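Local structure of CysE, serine acetyltransferase (Brucella abortus, 4HZD) at residues A[27-30]-A[31-34]; A[40-44]-A[45-49]; A[107-110]-A[111-115]. The protein probably catalyses transfer of the acetyl group from acetyl-coenzyme A to L-serine, giving O-acetylserine for cysteine biosynthesis. All coordinates share one frame; numbering follows the deposited sequence.

Interaction 1: residues A[27-30]-A[31-34]; sequences AEEA and TRND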
# COMPACT_ATOMS: atom_id res chain seq x y z
N ALA A 27 22.14 15.16 -5.26
CA ALA A 27 21.30 14.30 -4.42
C ALA A 27 21.92 14.13 -3.05
O ALA A 27 21.22 14.12 -2.04
CB ALA A 27 21.03 12.95 -5.08
N GLU A 28 23.24 14.01 -2.99
CA GLU A 28 23.87 13.81 -1.70
C GLU A 28 23.79 15.07 -0.84
O GLU A 28 23.56 14.99 0.36
CB GLU A 28 25.33 13.42 -1.86
CG GLU A 28 25.90 12.95 -0.53
CD GLU A 28 27.32 12.48 -0.67
OE1 GLU A 28 27.78 12.28 -1.82
OE2 GLU A 28 27.97 12.32 0.38
N GLU A 29 23.99 16.23 -1.47
CA GLU A 29 23.95 17.49 -0.76
C GLU A 29 22.55 17.75 -0.21
O GLU A 29 22.40 18.25 0.91
CB GLU A 29 24.42 18.61 -1.68
CG GLU A 29 25.09 19.74 -0.93
CD GLU A 29 26.34 19.31 -0.14
OE1 GLU A 29 26.95 18.24 -0.42
OE2 GLU A 29 26.72 20.08 0.77
N ALA A 30 21.54 17.37 -1.00
CA ALA A 30 20.14 17.48 -0.62
C ALA A 30 19.84 16.66 0.62
O ALA A 30 19.07 17.10 1.48
CB ALA A 30 19.23 17.05 -1.78
N THR A 31 20.43 15.47 0.69
CA THR A 31 20.19 14.55 1.82
C THR A 31 20.77 15.07 3.12
O THR A 31 20.11 15.01 4.16
CB THR A 31 20.67 13.11 1.51
OG1 THR A 31 19.91 12.62 0.41
CG2 THR A 31 20.40 12.16 2.71
N ARG A 32 21.99 15.59 3.05
CA ARG A 32 22.65 16.19 4.21
C ARG A 32 21.81 17.32 4.77
O ARG A 32 21.65 17.43 5.98
CB ARG A 32 24.01 16.76 3.83
CG ARG A 32 24.98 15.75 3.25
CD ARG A 32 26.36 16.34 2.99
NE ARG A 32 27.23 15.20 2.96
CZ ARG A 32 28.08 14.85 3.92
NH1 ARG A 32 28.28 15.65 4.96
NH2 ARG A 32 28.75 13.73 3.82
N ASN A 33 21.31 18.16 3.87
CA ASN A 33 20.55 19.35 4.23
C ASN A 33 19.14 19.00 4.74
O ASN A 33 18.58 19.72 5.57
CB ASN A 33 20.52 20.28 3.00
CG ASN A 33 19.75 21.56 3.24
OD1 ASN A 33 20.19 22.43 4.00
ND2 ASN A 33 18.59 21.70 2.57
N ASP A 34 18.57 17.88 4.27
CA ASP A 34 17.18 17.51 4.66
C ASP A 34 17.12 15.97 4.80
O ASP A 34 16.61 15.28 3.90
CB ASP A 34 16.18 18.07 3.59
CG ASP A 34 14.74 18.32 4.14
OD1 ASP A 34 14.38 17.67 5.13
OD2 ASP A 34 13.98 19.16 3.57
O HOH W 1 17.51 19.39 0.85
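The last two turns of an alpha-helix, helix 18-33 in the N-terminal helical domain of this serine acetyltransferase, join Ala27 to Thr31 and Glu28 to Arg32 in i to i+4 pairs. Ala27 O is gripped by two donors of one residue: Thr31 N at 3.1 Å and Thr31 OG1 at 3.2 Å, which approach from opposite faces of the carbonyl plane. Thr31 can do this because its hydroxyl stands beside its own backbone N (chi1 -63°), folded back over the preceding turn, which satisfies a polar group on the buried side of the helix, against Leu41 and Tyr42.

The solvent-facing side is built from charge. Glu28 and Arg32 run side by side in the same direction, and Glu28 OE2 lies at the guanidinium edge, 3.8 Å from Arg32 NH2. That distance makes a long salt bridge, and the two planar groups are turned 46° apart. Glu29 runs at a slant to Arg32: its OE1 touches Arg32 CD at 3.9 Å but sits well out of the guanidinium plane, so only general charge attraction is expected there.

Asp34 is the first residue to leave helical torsions, yet its N still bonds Ala30 O at 2.9 Å. At this helix end Asn33 ND2 is hydrogen-bonded to Gly134 O of a second subunit, and the Asp34 carboxylate forms a salt bridge with Arg135 of the same subunit, so the helix end belongs to a subunit interface. A water bridges the last turn, donating to Ala30 O at 2.8 Å and accepting from Asn33 ND2 at 3.1 Å.

Interaction 2: residues A[40-44]-A[45-49]; sequences FLYAT and ILNQP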
# COMPACT_ATOMS: atom_id res chain seq x y z
N PHE A 40 14.16 8.57 0.02
CA PHE A 40 13.81 8.93 -1.36
C PHE A 40 15.03 9.11 -2.27
O PHE A 40 15.13 8.53 -3.35
CB PHE A 40 12.99 10.23 -1.32
CG PHE A 40 12.57 10.75 -2.69
CD1 PHE A 40 11.89 9.92 -3.59
CD2 PHE A 40 12.77 12.09 -3.03
CE1 PHE A 40 11.50 10.44 -4.84
CE2 PHE A 40 12.35 12.61 -4.24
CZ PHE A 40 11.70 11.77 -5.14
N LEU A 41 15.96 9.91 -1.81
CA LEU A 41 17.09 10.27 -2.61
C LEU A 41 18.12 9.16 -2.74
O LEU A 41 18.78 9.07 -3.77
CB LEU A 41 17.71 11.55 -2.09
CG LEU A 41 16.82 12.78 -2.18
CD1 LEU A 41 17.36 13.87 -1.27
CD2 LEU A 41 16.76 13.26 -3.63
N TYR A 42 18.28 8.32 -1.71
CA TYR A 42 19.19 7.16 -1.85
C TYR A 42 18.61 6.07 -2.73
O TYR A 42 19.31 5.52 -3.57
CB TYR A 42 19.60 6.59 -0.47
CG TYR A 42 20.86 7.27 0.05
CD1 TYR A 42 20.81 8.61 0.42
CD2 TYR A 42 22.07 6.62 0.11
CE1 TYR A 42 21.93 9.28 0.86
CE2 TYR A 42 23.22 7.28 0.57
CZ TYR A 42 23.13 8.61 0.94
OH TYR A 42 24.18 9.33 1.39
N ALA A 43 17.32 5.78 -2.53
CA ALA A 43 16.69 4.69 -3.29
C ALA A 43 16.53 5.08 -4.74
O ALA A 43 16.55 4.22 -5.65
CB ALA A 43 15.35 4.33 -2.69
N THR A 44 16.34 6.38 -4.99
CA THR A 44 16.16 6.77 -6.39
C THR A 44 17.42 7.20 -7.15
O THR A 44 17.48 7.00 -8.34
CB THR A 44 14.86 7.59 -6.74
OG1 THR A 44 15.11 8.68 -7.65
CG2 THR A 44 13.90 7.84 -5.61
N ILE A 45 18.40 7.80 -6.45
CA ILE A 45 19.62 8.24 -7.11
C ILE A 45 20.85 7.51 -6.54
O ILE A 45 21.58 6.85 -7.26
CB ILE A 45 19.87 9.75 -6.88
CG1 ILE A 45 18.69 10.62 -7.39
CG2 ILE A 45 21.24 10.18 -7.39
CD1 ILE A 45 18.52 10.68 -8.89
N LEU A 46 21.12 7.71 -5.24
CA LEU A 46 22.46 7.42 -4.71
C LEU A 46 22.82 5.92 -4.69
O LEU A 46 23.97 5.58 -4.91
CB LEU A 46 22.69 8.13 -3.38
CG LEU A 46 22.82 9.65 -3.60
CD1 LEU A 46 22.59 10.43 -2.33
CD2 LEU A 46 24.16 10.02 -4.21
N ASN A 47 21.85 5.05 -4.47
CA ASN A 47 22.10 3.61 -4.56
C ASN A 47 22.14 3.08 -6.01
O ASN A 47 22.43 1.91 -6.20
CB ASN A 47 21.04 2.76 -3.80
CG ASN A 47 21.05 2.99 -2.30
OD1 ASN A 47 22.01 3.50 -1.75
ND2 ASN A 47 19.96 2.59 -1.63
N GLN A 48 21.79 3.91 -7.00
CA GLN A 48 21.69 3.42 -8.37
C GLN A 48 23.07 3.47 -9.00
O GLN A 48 23.83 4.41 -8.75
CB GLN A 48 20.69 4.27 -9.18
CG GLN A 48 19.29 4.32 -8.57
CD GLN A 48 18.49 3.04 -8.80
OE1 GLN A 48 18.92 2.16 -9.55
NE2 GLN A 48 17.33 2.94 -8.18
N PRO A 49 23.42 2.46 -9.80
CA PRO A 49 24.75 2.57 -10.42
C PRO A 49 24.75 3.35 -11.74
O PRO A 49 25.82 3.47 -12.37
CB PRO A 49 25.14 1.11 -10.70
CG PRO A 49 23.83 0.42 -10.91
CD PRO A 49 22.81 1.14 -10.03
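Leu41 O meets two backbone donors of the following turn, Ile45 N at 3.0 Å and Leu46 N at 3.1 Å. The two bonds differ in kind: Leu46 N lies in the carbonyl plane and its N-H points almost straight at the oxygen (165°), whereas Ile45 N stands above that plane. The carbonyl is thus shared between an i+4 and an i+5 donor, while the Leu41 side chain turns to Ala30 and Thr31 of helix 18-33.

Tyr42 makes the main side-chain contact. Leu46 CD1 sits over one ring face, 3.8 Å from the centroid and 25° off the normal, a CH-pi contact displaced toward CE1. Leu46 CG stands beside its own backbone N (chi1 -70°), which carries the methyl back over the ring. Asn47 comes to the same ring at its edge, with OD1 3.6 Å from Tyr42 CD2 and the amide plane steeply inclined to the ring. Its ND2 is engaged by Gln75 of a fourth subunit. Tyr42 O takes Asn47 N at 2.7 Å, again an i+5 bond in the carbonyl plane.

Ala43 O accepts Gln48 NE2 at 2.9 Å; the Gln48 chain, bent at chi2, folds back toward the helix end to bring its amide there. The same carbonyl also receives NE2 of Gln75 from the fourth subunit. Gln48 CG packs 3.2 Å from Thr44 O, a buried carbonyl oxygen with no polar partner in the model.

Successive i+5 bonds from Leu41 and Tyr42 are the signature of a pi-type turn, here widening the C-terminal end of helix 38-46 and closed by a side-chain amide.

Interaction 3: residues A[107-110]-A[111-115]; sequences RFMD and PVLYL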
# COMPACT_ATOMS: atom_id res chain seq x y z
N ARG A 107 18.83 22.63 -11.77
CA ARG A 107 19.61 21.38 -11.61
C ARG A 107 19.21 20.27 -12.60
O ARG A 107 18.04 20.11 -12.91
CB ARG A 107 19.52 20.90 -10.14
CG ARG A 107 19.87 21.99 -9.09
CD ARG A 107 19.57 21.52 -7.67
NE ARG A 107 18.18 21.06 -7.57
CZ ARG A 107 17.68 20.38 -6.55
NH1 ARG A 107 18.45 20.10 -5.50
NH2 ARG A 107 16.40 19.98 -6.58
N PHE A 108 20.21 19.53 -13.10
CA PHE A 108 19.96 18.33 -13.88
C PHE A 108 19.05 17.34 -13.14
O PHE A 108 18.27 16.57 -13.75
CB PHE A 108 21.29 17.64 -14.21
CG PHE A 108 22.16 18.41 -15.14
CD1 PHE A 108 21.68 18.84 -16.37
CD2 PHE A 108 23.46 18.70 -14.79
CE1 PHE A 108 22.46 19.57 -17.24
CE2 PHE A 108 24.26 19.44 -15.66
CZ PHE A 108 23.76 19.87 -16.89
N MET A 109 19.12 17.38 -11.81
CA MET A 109 18.31 16.46 -10.96
C MET A 109 16.81 16.81 -10.98
O MET A 109 15.96 15.93 -10.73
CB MET A 109 18.84 16.52 -9.52
CG MET A 109 18.22 15.48 -8.61
SD MET A 109 19.14 15.38 -7.06
CE MET A 109 18.49 16.66 -6.02
N ASP A 110 16.48 18.08 -11.27
CA ASP A 110 15.08 18.54 -11.21
C ASP A 110 14.15 17.75 -12.15
O ASP A 110 13.13 17.25 -11.68
CB ASP A 110 14.94 20.09 -11.38
CG ASP A 110 15.65 20.87 -10.27
OD1 ASP A 110 15.77 20.38 -9.14
OD2 ASP A 110 16.14 21.98 -10.54
N PRO A 111 14.48 17.62 -13.45
CA PRO A 111 13.59 16.74 -14.26
C PRO A 111 13.55 15.26 -13.82
O PRO A 111 12.48 14.61 -13.83
CB PRO A 111 14.16 16.84 -15.69
CG PRO A 111 15.55 17.45 -15.52
CD PRO A 111 15.45 18.34 -14.31
N VAL A 112 14.72 14.72 -13.46
CA VAL A 112 14.81 13.32 -13.07
C VAL A 112 13.87 13.03 -11.91
O VAL A 112 13.09 12.05 -11.94
CB VAL A 112 16.26 12.95 -12.72
CG1 VAL A 112 16.31 11.53 -12.16
CG2 VAL A 112 17.12 13.08 -13.97
N LEU A 113 13.84 13.91 -10.92
CA LEU A 113 13.00 13.58 -9.74
C LEU A 113 11.58 14.10 -9.80
O LEU A 113 10.69 13.46 -9.26
CB LEU A 113 13.64 14.11 -8.46
CG LEU A 113 14.99 13.52 -8.11
CD1 LEU A 113 15.47 14.34 -6.91
CD2 LEU A 113 14.86 12.04 -7.78
N TYR A 114 11.39 15.27 -10.43
CA TYR A 114 10.19 16.09 -10.16
C TYR A 114 9.24 16.32 -11.34
O TYR A 114 8.01 16.33 -11.18
CB TYR A 114 10.55 17.41 -9.44
CG TYR A 114 11.37 17.21 -8.19
CD1 TYR A 114 10.92 16.39 -7.15
CD2 TYR A 114 12.65 17.79 -8.05
CE1 TYR A 114 11.70 16.15 -6.02
CE2 TYR A 114 13.43 17.58 -6.92
CZ TYR A 114 12.93 16.78 -5.89
OH TYR A 114 13.70 16.53 -4.77
N LEU A 115 9.81 16.49 -12.53
CA LEU A 115 9.00 17.06 -13.60
C LEU A 115 8.26 16.01 -14.41
O LEU A 115 8.85 15.19 -15.13
CB LEU A 115 9.79 18.06 -14.44
CG LEU A 115 10.61 19.02 -13.57
CD1 LEU A 115 11.64 19.76 -14.41
CD2 LEU A 115 9.72 19.97 -12.76
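Met109 and Leu113 touch first through carbon: Met109 CG and Leu113 CD1 are 3.4 Å apart, tighter than usual van der Waals contact, with SD also near the same methyl. With chi1 at -172° the thioether of Met109 swings away from its own N and runs along the side of the helix where Leu113 stands. The backbone beneath them is joined by Leu113 N to Met109 O at 2.9 Å, and one residue on by Tyr114 N to Asp110 O, also 2.9 Å.

Tyr114 carries the second meeting. Its ring edge faces Arg107, with CE2 3.8 Å from NH2, and the ring and guanidinium planes are only 9° apart, so the two flat groups adjoin edge to edge and do not stack. Leu113 CB lies over the centre of one ring face.

The short helix 109-113 belongs to the N-terminal helical domain, and Asp110 near its start fixes Arg107. NE and NH2 of Arg107 both bond Asp110 OD1, at 3.0 and 2.7 Å, a side-on grip in which the oxygen stays close to the guanidinium plane. OD2 is weakly bonded by Arg107 N, so the carboxylate ties both the backbone and the side chain of Arg107. The Pro111 ring packs on the preceding turn, its CG 3.4 Å from Phe108 O.

Farther out, Asp137 of the second subunit forms a salt bridge with Arg107 NH1 through OD2 and a hydrogen bond with Tyr114 OH through OD1. Within the chain, Glu26 OE1 of helix 18-33 accepts a hydrogen bond from Met109 N, and Arg58 donates from NE to Leu113 O.

All three interactions lie in the N-terminal helical domain, each on a different helix, and they meet side by side. Interaction 1 is the most exposed, its outer charged pair long, whereas interactions 2 and 3 are buried. Leu41 joins them: its CD1 packs on Thr31 OG1 (3.3 Å) in interaction 1 and its CD2 on Leu113 CD1 (3.7 Å) in interaction 3. Interaction 1 touches interaction 3 more narrowly, through Ala27 N and Met109 SD. Their chemistry differs: a loose charged pair at the surface of 27-34, a short side-on Arg107-Asp110 salt bridge in 107-115, while 40-49 relies on backbone carbonyls, amide side chains and a CH-pi contact, with no charged pair among its own residues. Asp137 of the second subunit reaches both interactions 1 and 3.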